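Long-range contacts in penicillin-binding protein PbpB (Mycobacterium tuberculosis, PDB 6KGU), which synthesises cross-linked peptidoglycan for the mycobacterial cell wall from lipid intermediates and is inactivated by beta-lactams, here aztreonam: residues Ser269-Ala275 with Phe321-Asn326; Thr329-Gln334 with Phe377-Ile382; Lys475-Gln481 with Asp492-Phe498. One frame throughout, in Å; residues are numbered along the deposited sequence. Where two conformers were deposited one is given.

Contact 1 (Ser269-Ala275 with Phe321-Asn326). With AZR (2-({[(1Z)-1-(2-amino-1,3-thiazol-4-yl)-2-oxo-2-{[(2S,3S)-1-oxo-3-(sulfoamino)butan-2-yl]amino}ethylidene]amino}oxy)-2-methylpropanoic acid), chain B.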
loop_
_atom_site.group_PDB
_atom_site.type_symbol
_atom_site.label_atom_id
_atom_site.label_comp_id
_atom_site.label_asym_id
_atom_site.label_seq_id
_atom_site.Cartn_x
_atom_site.Cartn_y
_atom_site.Cartn_z
ATOM N N SER A 269 11.786 1.651 -7.537
ATOM C CA SER A 269 11.413 2.927 -8.159
ATOM C C SER A 269 10.117 3.548 -7.635
ATOM O O SER A 269 9.867 4.735 -7.914
ATOM C CB SER A 269 11.293 2.760 -9.675
ATOM O OG SER A 269 12.581 2.589 -10.256
ATOM N N VAL A 270 9.264 2.803 -6.916
ATOM C CA VAL A 270 8.098 3.481 -6.357
ATOM C C VAL A 270 8.534 4.522 -5.349
ATOM O O VAL A 270 7.803 5.484 -5.096
ATOM C CB VAL A 270 7.068 2.529 -5.712
ATOM C CG1 VAL A 270 6.304 1.790 -6.785
ATOM C CG2 VAL A 270 7.732 1.576 -4.688
ATOM N N ASN A 271 9.737 4.378 -4.794
ATOM C CA ASN A 271 10.248 5.385 -3.880
ATOM C C ASN A 271 10.552 6.715 -4.560
ATOM O O ASN A 271 10.799 7.701 -3.855
ATOM C CB ASN A 271 11.512 4.873 -3.171
ATOM C CG ASN A 271 11.723 5.560 -1.844
ATOM O OD1 ASN A 271 10.794 5.649 -1.047
ATOM N ND2 ASN A 271 12.920 6.093 -1.614
ATOM N N LYS A 272 10.555 6.772 -5.896
ATOM C CA LYS A 272 10.941 8.000 -6.571
ATOM C C LYS A 272 9.960 9.132 -6.309
ATOM O O LYS A 272 10.301 10.298 -6.533
ATOM C CB LYS A 272 11.099 7.755 -8.076
ATOM C CG LYS A 272 12.336 6.885 -8.408
ATOM C CD LYS A 272 12.540 6.719 -9.910
ATOM C CE LYS A 272 13.665 5.734 -10.229
ATOM N NZ LYS A 272 13.831 5.546 -11.717
ATOM N N ILE A 273 8.764 8.823 -5.803
ATOM C CA ILE A 273 7.853 9.877 -5.367
ATOM C C ILE A 273 8.538 10.841 -4.398
ATOM O O ILE A 273 8.254 12.047 -4.405
ATOM C CB ILE A 273 6.581 9.258 -4.752
ATOM C CG1 ILE A 273 5.531 10.342 -4.514
ATOM C CG2 ILE A 273 6.910 8.499 -3.444
ATOM C CD1 ILE A 273 4.233 9.809 -3.942
ATOM N N VAL A 274 9.478 10.349 -3.581
ATOM C CA VAL A 274 10.124 11.233 -2.613
ATOM C C VAL A 274 11.013 12.249 -3.322
ATOM O O VAL A 274 10.926 13.454 -3.056
ATOM C CB VAL A 274 10.901 10.427 -1.560
ATOM C CG1 VAL A 274 11.557 11.356 -0.568
ATOM C CG2 VAL A 274 9.938 9.462 -0.814
ATOM N N ALA A 275 11.882 11.780 -4.232
ATOM C CA ALA A 275 12.714 12.703 -5.003
ATOM C C ALA A 275 11.865 13.678 -5.805
ATOM O O ALA A 275 12.193 14.870 -5.899
ATOM C CB ALA A 275 13.651 11.933 -5.936
ATOM N N PHE A 321 10.720 10.649 -14.321
ATOM C CA PHE A 321 9.856 9.785 -13.529
ATOM C C PHE A 321 8.926 8.938 -14.396
ATOM O O PHE A 321 8.660 7.782 -14.050
ATOM C CB PHE A 321 9.110 10.654 -12.519
ATOM C CG PHE A 321 10.053 11.399 -11.611
ATOM C CD1 PHE A 321 10.822 10.700 -10.682
ATOM C CD2 PHE A 321 10.232 12.772 -11.727
ATOM C CE1 PHE A 321 11.736 11.365 -9.842
ATOM C CE2 PHE A 321 11.134 13.447 -10.894
ATOM C CZ PHE A 321 11.883 12.729 -9.948
ATOM N N GLY A 322 8.497 9.453 -15.552
ATOM C CA GLY A 322 7.635 8.672 -16.427
ATOM C C GLY A 322 8.343 7.469 -17.032
ATOM O O GLY A 322 7.743 6.400 -17.179
ATOM N N LYS A 323 9.628 7.621 -17.383
ATOM C CA LYS A 323 10.433 6.526 -17.927
ATOM C C LYS A 323 11.245 5.806 -16.861
ATOM O O LYS A 323 11.802 4.739 -17.145
ATOM C CB LYS A 323 11.384 7.034 -19.022
ATOM C CG LYS A 323 10.646 7.487 -20.295
ATOM C CD LYS A 323 11.550 7.594 -21.511
ATOM C CE LYS A 323 10.799 8.190 -22.714
ATOM N NZ LYS A 323 9.674 7.313 -23.187
ATOM N N SER A 324 11.312 6.366 -15.653
ATOM C CA SER A 324 12.033 5.796 -14.516
ATOM C C SER A 324 13.540 5.723 -14.799
ATOM O O SER A 324 14.163 4.661 -14.743
ATOM C CB SER A 324 11.469 4.426 -14.131
ATOM O OG SER A 324 11.665 4.161 -12.735
ATOM N N SER A 325 14.121 6.887 -15.104
ATOM C CA SER A 325 15.573 7.018 -15.214
ATOM C C SER A 325 16.161 7.135 -13.811
ATOM O O SER A 325 15.875 8.101 -13.095
ATOM C CB SER A 325 15.945 8.229 -16.067
ATOM O OG SER A 325 17.345 8.487 -15.992
ATOM N N ASN A 326 16.923 6.111 -13.391
ATOM C CA ASN A 326 17.672 6.197 -12.138
ATOM C C ASN A 326 18.684 7.334 -12.186
ATOM O O ASN A 326 18.852 8.070 -11.206
ATOM C CB ASN A 326 18.414 4.883 -11.841
ATOM C CG ASN A 326 17.486 3.720 -11.486
ATOM O OD1 ASN A 326 16.297 3.890 -11.230
ATOM N ND2 ASN A 326 18.055 2.521 -11.463
HETATM C C7 AZR B . 14.009 0.244 -13.952
HETATM S S8 AZR B . 16.523 -1.080 -5.965
HETATM O O9 AZR B . 12.170 0.335 -9.860
HETATM O O10 AZR B . 16.755 0.407 -10.943
HETATM O O11 AZR B . 16.469 -2.561 -11.955
HETATM N N12 AZR B . 12.016 1.249 -12.879
HETATM N N13 AZR B . 14.637 -0.431 -10.856
HETATM N N14 AZR B . 16.671 -2.767 -10.558
HETATM N N15 AZR B . 16.734 -2.940 -7.753
HETATM N N16 AZR B . 16.891 -3.712 -5.536
HETATM S S17 AZR B . 10.606 0.730 -13.417
HETATM C C18 AZR B . 13.155 0.330 -12.700
HETATM C C19 AZR B . 13.952 0.716 -11.443
HETATM C C20 AZR B . 12.890 1.138 -10.395
HETATM C C21 AZR B . 15.958 -0.464 -10.597
HETATM C C22 AZR B . 16.407 -1.701 -9.901
HETATM C C23 AZR B . 16.692 -3.721 -12.726
HETATM C C24 AZR B . 16.521 -1.740 -8.420
HETATM C C25 AZR B . 16.390 -0.643 -7.630
HETATM C C26 AZR B . 16.749 -2.743 -6.451
HETATM C C27 AZR B . 15.556 -4.673 -12.397
HETATM C C28 AZR B . 16.710 -3.374 -14.204
HETATM C C29 AZR B . 18.038 -4.312 -12.312
HETATM O O30 AZR B . 18.892 -3.683 -11.726
HETATM O O31 AZR B . 18.186 -5.542 -12.693
HETATM O O32 AZR B . 10.739 0.429 -14.795
HETATM O O33 AZR B . 9.649 1.959 -13.362
HETATM O O34 AZR B . 10.109 -0.223 -12.494
#
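Lys272 spans the gap between the two segments with a side chain that leaves the backbone in the m rotamer and is then fully extended (chi2 to chi4 all t). This stretch brings its amine nitrogen to Ser324 and Asn326: NZ donates to Ser324 OG at 2.8 Å and to Asn326 OD1 at 3.0 Å. Ser269, one helical turn before Lys272 and also m, turns OG toward the same cluster, where it is esterified to AZR C20 (1.5 Å). Ser324 has positive phi where the chain leaves helix 317-323, and its t side chain places OG 2.9 Å from AZR N12, which donates to it. Asn326 (m) divides its amide between enzyme and drug, OD1 accepting from Lys272 NZ and ND2 donating to AZR O10 at 2.5 Å. The carbonyl AZR O9 accepts from Ser269 N at 2.7 Å. Farther from the drug, the m rotamer of Phe321 swings its ring against the helix, with CD1 3.9 Å from Lys272 CB and CE1 4.4 Å from Ala275 CB. These residues match the SxxK and SxN motifs of penicillin-binding transpeptidases, and the acyl-enzyme agrees with the role of Ser269 inferred from relatives. Around them, Thr329 and Ser333 of helix 326-336 pack on Lys272 and Ala275, helix 390-401 packs against Val270 and Ile273, and strand 473-483 supplies Lys475, whose NZ hydrogen-bonds to Ser324 OG.

Contact 2 (Thr329-Gln334 with Phe377-Ile382)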
loop_
_atom_site.group_PDB
_atom_site.type_symbol
_atom_site.label_atom_id
_atom_site.label_comp_id
_atom_site.label_asym_id
_atom_site.label_seq_id
_atom_site.Cartn_x
_atom_site.Cartn_y
_atom_site.Cartn_z
ATOM N N THR A 329 16.986 10.564 -11.843
ATOM C CA THR A 329 16.521 10.735 -10.469
ATOM C C THR A 329 17.655 11.208 -9.568
ATOM O O THR A 329 17.474 12.113 -8.746
ATOM C CB THR A 329 15.919 9.427 -9.963
ATOM O OG1 THR A 329 14.740 9.129 -10.732
ATOM C CG2 THR A 329 15.525 9.542 -8.472
ATOM N N LEU A 330 18.845 10.636 -9.740
ATOM C CA LEU A 330 19.963 10.996 -8.870
ATOM C C LEU A 330 20.512 12.376 -9.203
ATOM O O LEU A 330 20.931 13.106 -8.302
ATOM C CB LEU A 330 21.061 9.939 -8.951
ATOM C CG LEU A 330 20.666 8.620 -8.280
ATOM C CD1 LEU A 330 21.727 7.561 -8.521
ATOM C CD2 LEU A 330 20.442 8.823 -6.802
ATOM N N MET A 331 20.527 12.754 -10.485
ATOM C CA MET A 331 20.942 14.105 -10.842
ATOM C C MET A 331 20.043 15.143 -10.186
ATOM O O MET A 331 20.524 16.118 -9.601
ATOM C CB MET A 331 20.941 14.265 -12.360
ATOM C CG MET A 331 21.992 13.403 -13.022
ATOM S SD MET A 331 22.102 13.684 -14.773
ATOM C CE MET A 331 22.282 15.457 -14.805
ATOM N N LEU A 332 18.723 14.933 -10.258
ATOM C CA LEU A 332 17.774 15.827 -9.596
ATOM C C LEU A 332 17.898 15.748 -8.085
ATOM O O LEU A 332 17.771 16.763 -7.395
ATOM C CB LEU A 332 16.331 15.482 -9.999
ATOM C CG LEU A 332 15.903 15.737 -11.442
ATOM C CD1 LEU A 332 14.551 15.048 -11.725
ATOM C CD2 LEU A 332 15.849 17.258 -11.730
ATOM N N SER A 333 18.099 14.542 -7.548
ATOM C CA SER A 333 18.310 14.410 -6.107
ATOM C C SER A 333 19.558 15.175 -5.653
ATOM O O SER A 333 19.596 15.685 -4.526
ATOM C CB SER A 333 18.418 12.925 -5.718
ATOM O OG SER A 333 17.211 12.232 -6.001
ATOM N N GLN A 334 20.583 15.265 -6.510
ATOM C CA GLN A 334 21.778 16.037 -6.163
ATOM C C GLN A 334 21.439 17.499 -5.911
ATOM O O GLN A 334 22.097 18.153 -5.093
ATOM C CB GLN A 334 22.841 15.947 -7.263
ATOM C CG GLN A 334 23.577 14.625 -7.374
ATOM C CD GLN A 334 24.537 14.611 -8.558
ATOM O OE1 GLN A 334 24.871 15.662 -9.097
ATOM N NE2 GLN A 334 24.971 13.418 -8.977
ATOM N N PHE A 377 23.385 7.909 -0.358
ATOM C CA PHE A 377 22.633 8.899 -1.117
ATOM C C PHE A 377 22.529 8.542 -2.596
ATOM O O PHE A 377 21.621 9.027 -3.277
ATOM C CB PHE A 377 23.262 10.285 -0.947
ATOM C CG PHE A 377 22.367 11.419 -1.401
ATOM C CD1 PHE A 377 21.029 11.454 -1.031
ATOM C CD2 PHE A 377 22.865 12.450 -2.184
ATOM C CE1 PHE A 377 20.211 12.500 -1.429
ATOM C CE2 PHE A 377 22.050 13.501 -2.590
ATOM C CZ PHE A 377 20.724 13.530 -2.212
ATOM N N ALA A 378 23.430 7.714 -3.112
ATOM C CA ALA A 378 23.286 7.216 -4.470
ATOM C C ALA A 378 22.273 6.083 -4.583
ATOM O O ALA A 378 21.967 5.660 -5.701
ATOM C CB ALA A 378 24.637 6.729 -5.004
ATOM N N ASN A 379 21.762 5.568 -3.463
ATOM C CA ASN A 379 20.874 4.414 -3.468
ATOM C C ASN A 379 19.454 4.743 -3.033
ATOM O O ASN A 379 18.497 4.349 -3.710
ATOM C CB ASN A 379 21.450 3.309 -2.568
ATOM C CG ASN A 379 22.690 2.658 -3.170
ATOM O OD1 ASN A 379 23.742 2.617 -2.546
ATOM N ND2 ASN A 379 22.569 2.169 -4.392
ATOM N N LEU A 380 19.293 5.431 -1.898
ATOM C CA LEU A 380 17.960 5.730 -1.368
ATOM C C LEU A 380 17.028 6.397 -2.377
ATOM O O LEU A 380 15.867 5.967 -2.480
ATOM C CB LEU A 380 18.074 6.605 -0.109
ATOM C CG LEU A 380 18.678 5.987 1.146
ATOM C CD1 LEU A 380 18.461 6.912 2.349
ATOM C CD2 LEU A 380 18.109 4.584 1.396
ATOM N N PRO A 381 17.442 7.432 -3.124
ATOM C CA PRO A 381 16.490 8.093 -4.036
ATOM C C PRO A 381 15.913 7.180 -5.096
ATOM O O PRO A 381 14.806 7.448 -5.565
ATOM C CB PRO A 381 17.314 9.226 -4.660
ATOM C CG PRO A 381 18.357 9.552 -3.600
ATOM C CD PRO A 381 18.721 8.177 -3.049
ATOM N N ILE A 382 16.585 6.093 -5.473
ATOM C CA ILE A 382 15.982 5.150 -6.411
ATOM C C ILE A 382 15.388 3.931 -5.697
ATOM O O ILE A 382 15.048 2.943 -6.348
ATOM C CB ILE A 382 16.981 4.744 -7.510
ATOM C CG1 ILE A 382 18.288 4.203 -6.924
ATOM C CG2 ILE A 382 17.321 5.972 -8.365
ATOM C CD1 ILE A 382 18.295 2.734 -6.614
#
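Leu330 lays its branched end over the turn of 377-382: CD2 comes within 3.7 Å of Phe377 O and 3.8 Å of Pro381 CB, while CD1 lies 3.4 Å from Ala378 O. Its CG also approaches Ile382 CG2 at 4.3 Å, so one leucine touches four residues of the opposing loop. One turn along the helix, Ser333 faces the pyrrolidine of Pro381, OG to CB 3.3 Å. That hydroxyl is turned back on its own helix by the m rotamer and donates to Thr329 O at 2.8 Å, which lets it sit against an apolar ring. Phe377 reaches over the C-terminal part of 329-334, the edge of its ring meeting the backbone carbonyl of Ser333 (CZ to O 3.4 Å). At the other end Thr329 offers its methyl, CG2 lying 4.0 Å from Ile382 CG2 and 3.7 Å from Pro381 O; its hydroxyl is hydrogen-bonded to O of Ser325, the N-cap residue of the helix. No hydrogen bond joins the two segments, so van der Waals packing holds them together. Met299 of strand 296-299 packs on Leu330, Phe377 and Ala378, and Tyr341 of helix 338-347 touches Pro381. The arrangement is packing of the helical subdomain of a penicillin-binding transpeptidase, where helix 326-336, which begins at the asparagine of the SxN motif, packs against the loop whose Ile382 touches aztreonam and borders the beta-lactam site.

Contact 3 (Lys475-Gln481 with Asp492-Phe498). With AZR (2-({[(1Z)-1-(2-amino-1,3-thiazol-4-yl)-2-oxo-2-{[(2S,3S)-1-oxo-3-(sulfoamino)butan-2-yl]amino}ethylidene]amino}oxy)-2-methylpropanoic acid), chain B.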
loop_
_atom_site.group_PDB
_atom_site.type_symbol
_atom_site.label_atom_id
_atom_site.label_comp_id
_atom_site.label_asym_id
_atom_site.label_seq_id
_atom_site.Cartn_x
_atom_site.Cartn_y
_atom_site.Cartn_z
ATOM N N LYS A 475 3.108 5.042 -10.351
ATOM C CA LYS A 475 4.524 4.765 -10.514
ATOM C C LYS A 475 4.750 3.265 -10.393
ATOM O O LYS A 475 4.229 2.627 -9.473
ATOM C CB LYS A 475 5.369 5.513 -9.469
ATOM C CG LYS A 475 6.878 5.315 -9.623
ATOM C CD LYS A 475 7.382 6.034 -10.875
ATOM C CE LYS A 475 8.822 5.683 -11.177
ATOM N NZ LYS A 475 8.965 4.363 -11.865
ATOM N N THR A 476 5.546 2.724 -11.318
ATOM C CA THR A 476 5.965 1.329 -11.348
ATOM C C THR A 476 7.227 1.135 -10.520
ATOM O O THR A 476 8.020 2.065 -10.348
ATOM C CB THR A 476 6.262 0.895 -12.786
ATOM O OG1 THR A 476 7.007 1.938 -13.433
ATOM C CG2 THR A 476 4.964 0.605 -13.577
ATOM N N GLY A 477 7.408 -0.089 -10.014
ATOM C CA GLY A 477 8.660 -0.469 -9.388
ATOM C C GLY A 477 9.095 -1.879 -9.751
ATOM O O GLY A 477 8.263 -2.789 -9.844
ATOM N N THR A 478 10.400 -2.061 -9.952
ATOM C CA THR A 478 11.020 -3.356 -10.252
ATOM C C THR A 478 12.330 -3.382 -9.466
ATOM O O THR A 478 13.331 -2.813 -9.914
ATOM C CB THR A 478 11.275 -3.541 -11.749
ATOM O OG1 THR A 478 10.076 -3.273 -12.490
ATOM C CG2 THR A 478 11.756 -4.978 -12.056
ATOM N N ALA A 479 12.318 -4.027 -8.300
ATOM C CA ALA A 479 13.457 -4.041 -7.393
ATOM C C ALA A 479 14.072 -5.434 -7.376
ATOM O O ALA A 479 13.382 -6.424 -7.092
ATOM C CB ALA A 479 13.041 -3.619 -5.982
ATOM N N GLN A 480 15.364 -5.500 -7.685
ATOM C CA GLN A 480 16.135 -6.727 -7.536
ATOM C C GLN A 480 16.087 -7.215 -6.088
ATOM O O GLN A 480 16.268 -6.429 -5.157
ATOM C CB GLN A 480 17.575 -6.461 -7.967
ATOM C CG GLN A 480 18.323 -7.671 -8.354
ATOM C CD GLN A 480 17.739 -8.318 -9.583
ATOM O OE1 GLN A 480 17.583 -7.667 -10.620
ATOM N NE2 GLN A 480 17.406 -9.611 -9.482
ATOM N N GLN A 481 15.824 -8.508 -5.890
ATOM C CA GLN A 481 15.766 -9.057 -4.538
ATOM C C GLN A 481 17.132 -9.574 -4.094
ATOM O O GLN A 481 17.970 -9.960 -4.912
ATOM C CB GLN A 481 14.739 -10.193 -4.444
ATOM C CG GLN A 481 13.291 -9.714 -4.272
ATOM C CD GLN A 481 12.301 -10.851 -4.056
ATOM O OE1 GLN A 481 11.249 -10.923 -4.698
ATOM N NE2 GLN A 481 12.628 -11.730 -3.150
ATOM N N ASP A 492 17.709 -12.158 -11.319
ATOM C CA ASP A 492 16.430 -12.226 -12.015
ATOM C C ASP A 492 15.269 -12.520 -11.067
ATOM O O ASP A 492 14.309 -13.190 -11.461
ATOM C CB ASP A 492 16.485 -13.298 -13.108
ATOM C CG ASP A 492 16.890 -14.662 -12.563
ATOM O OD1 ASP A 492 17.694 -14.711 -11.607
ATOM O OD2 ASP A 492 16.400 -15.684 -13.088
ATOM N N VAL A 493 15.336 -12.044 -9.826
ATOM C CA VAL A 493 14.258 -12.196 -8.852
ATOM C C VAL A 493 13.872 -10.799 -8.384
ATOM O O VAL A 493 14.720 -10.076 -7.844
ATOM C CB VAL A 493 14.688 -13.076 -7.666
ATOM C CG1 VAL A 493 13.522 -13.314 -6.722
ATOM C CG2 VAL A 493 15.276 -14.389 -8.169
ATOM N N TYR A 494 12.598 -10.418 -8.582
ATOM C CA TYR A 494 12.155 -9.041 -8.356
ATOM C C TYR A 494 10.995 -8.931 -7.381
ATOM O O TYR A 494 10.158 -9.831 -7.269
ATOM C CB TYR A 494 11.705 -8.374 -9.645
ATOM C CG TYR A 494 12.654 -8.561 -10.783
ATOM C CD1 TYR A 494 12.210 -9.045 -12.001
ATOM C CD2 TYR A 494 13.996 -8.253 -10.642
ATOM C CE1 TYR A 494 13.081 -9.221 -13.053
ATOM C CE2 TYR A 494 14.871 -8.424 -11.676
ATOM C CZ TYR A 494 14.410 -8.910 -12.880
ATOM O OH TYR A 494 15.294 -9.080 -13.914
ATOM N N TRP A 495 10.955 -7.800 -6.672
ATOM C CA TRP A 495 9.715 -7.268 -6.130
ATOM C C TRP A 495 9.157 -6.291 -7.149
ATOM O O TRP A 495 9.824 -5.307 -7.488
ATOM C CB TRP A 495 9.910 -6.531 -4.811
ATOM C CG TRP A 495 10.025 -7.380 -3.635
ATOM C CD1 TRP A 495 9.116 -8.305 -3.172
ATOM C CD2 TRP A 495 11.114 -7.389 -2.723
ATOM N NE1 TRP A 495 9.593 -8.904 -2.030
ATOM C CE2 TRP A 495 10.816 -8.356 -1.727
ATOM C CE3 TRP A 495 12.320 -6.676 -2.648
ATOM C CZ2 TRP A 495 11.682 -8.623 -0.672
ATOM C CZ3 TRP A 495 13.178 -6.941 -1.592
ATOM C CH2 TRP A 495 12.855 -7.910 -0.619
ATOM N N ILE A 496 7.936 -6.550 -7.608
ATOM C CA ILE A 496 7.204 -5.663 -8.505
ATOM C C ILE A 496 6.194 -4.879 -7.676
ATOM O O ILE A 496 5.430 -5.468 -6.905
ATOM C CB ILE A 496 6.495 -6.468 -9.607
ATOM C CG1 ILE A 496 7.511 -7.350 -10.346
ATOM C CG2 ILE A 496 5.663 -5.554 -10.523
ATOM C CD1 ILE A 496 8.731 -6.663 -10.805
ATOM N N THR A 497 6.171 -3.561 -7.855
ATOM C CA THR A 497 5.247 -2.680 -7.156
ATOM C C THR A 497 4.545 -1.768 -8.146
ATOM O O THR A 497 5.059 -1.486 -9.231
ATOM C CB THR A 497 5.963 -1.806 -6.121
ATOM O OG1 THR A 497 7.100 -1.176 -6.725
ATOM C CG2 THR A 497 6.415 -2.657 -4.930
ATOM N N PHE A 498 3.345 -1.338 -7.770
ATOM C CA PHE A 498 2.681 -0.216 -8.413
ATOM C C PHE A 498 1.944 0.544 -7.325
ATOM O O PHE A 498 1.333 -0.066 -6.444
ATOM C CB PHE A 498 1.682 -0.636 -9.527
ATOM C CG PHE A 498 1.240 0.527 -10.421
ATOM C CD1 PHE A 498 0.209 1.374 -10.038
ATOM C CD2 PHE A 498 1.892 0.788 -11.620
ATOM C CE1 PHE A 498 -0.181 2.442 -10.841
ATOM C CE2 PHE A 498 1.517 1.867 -12.421
ATOM C CZ PHE A 498 0.478 2.695 -12.026
HETATM C C7 AZR B . 14.009 0.244 -13.952
HETATM S S8 AZR B . 16.523 -1.080 -5.965
HETATM O O9 AZR B . 12.170 0.335 -9.860
HETATM O O10 AZR B . 16.755 0.407 -10.943
HETATM O O11 AZR B . 16.469 -2.561 -11.955
HETATM N N12 AZR B . 12.016 1.249 -12.879
HETATM N N13 AZR B . 14.637 -0.431 -10.856
HETATM N N14 AZR B . 16.671 -2.767 -10.558
HETATM N N15 AZR B . 16.734 -2.940 -7.753
HETATM N N16 AZR B . 16.891 -3.712 -5.536
HETATM S S17 AZR B . 10.606 0.730 -13.417
HETATM C C18 AZR B . 13.155 0.330 -12.700
HETATM C C19 AZR B . 13.952 0.716 -11.443
HETATM C C20 AZR B . 12.890 1.138 -10.395
HETATM C C21 AZR B . 15.958 -0.464 -10.597
HETATM C C22 AZR B . 16.407 -1.701 -9.901
HETATM C C23 AZR B . 16.692 -3.721 -12.726
HETATM C C24 AZR B . 16.521 -1.740 -8.420
HETATM C C25 AZR B . 16.390 -0.643 -7.630
HETATM C C26 AZR B . 16.749 -2.743 -6.451
HETATM C C27 AZR B . 15.556 -4.673 -12.397
HETATM C C28 AZR B . 16.710 -3.374 -14.204
HETATM C C29 AZR B . 18.038 -4.312 -12.312
HETATM O O30 AZR B . 18.892 -3.683 -11.726
HETATM O O31 AZR B . 18.186 -5.542 -12.693
HETATM O O32 AZR B . 10.739 0.429 -14.795
HETATM O O33 AZR B . 9.649 1.959 -13.362
HETATM O O34 AZR B . 10.109 -0.223 -12.494
#
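Strand 475-481 is bonded on two sides at once, to strand 493-498 through one set of backbone groups and to aztreonam through another. Thr478 makes this plain: its N donates to AZR O9 at 3.0 Å and its O accepts from AZR N13 at 2.9 Å, so the drug pairs with the strand like an added backbone. Gln480 O extends the series, accepting from AZR N16 at 2.8 Å. Toward the protein, Gly477 and Thr497 form an antiparallel hydrogen-bonded pair (Gly477 N to Thr497 O 2.8 Å, Thr497 N to Gly477 O 3.0 Å). Ala479 and Trp495 form another, and Gln481 N reaches Val493 O at 2.7 Å. A beta-carbon at Gly477 would clash with Thr497 OG1, so glycine fits this close pairing. On the face of Thr476, Thr478 and Gln480, Thr478 CG2 makes a CH-pi contact 4.2 Å from the centroid of the Tyr494 ring, and Thr476 CG2 meets the edge of Phe498 (CD2, 3.6 Å). Gln481 CG lies over the six-membered ring of Trp495, 3.6 Å from its centroid. The sulfoamino group is held by Thr476 OG1, 2.6 Å from AZR O33, and Thr478 OG1, 3.1 Å from AZR O34; Thr476 OG1 is also hydrogen-bonded to Thr461 OG1. Lys475-Thr476-Gly477 matches the KTG motif, on the strand that borders the active-site cleft in penicillin-binding proteins and related serine beta-lactamases.

How the contacts relate
Along the chain the three contacts follow in series, none enclosing or crossing another. Contact 1 closes a loop with 45 residues between segments 269-275 and 321-326. Directly afterwards contact 2 opens on helix 326-336 and closes 42 residues later, before helix 390-401. Contact 3 closes a hairpin-like excursion of 10 residues that includes strand 488-490. Contacts 1 and 2 touch, with Asn271 ND2 probably bonded to Leu380 O and Asn326 OD1 packed on Ile382 CG2, tying the starts of helices 272-281 and 326-336 to the loop before helix 390-401. Contact 1 meets contact 3 where Val270 CG1 packs on Thr497 OG1, joining helices to sheet around the drug; contacts 2 and 3 do not touch.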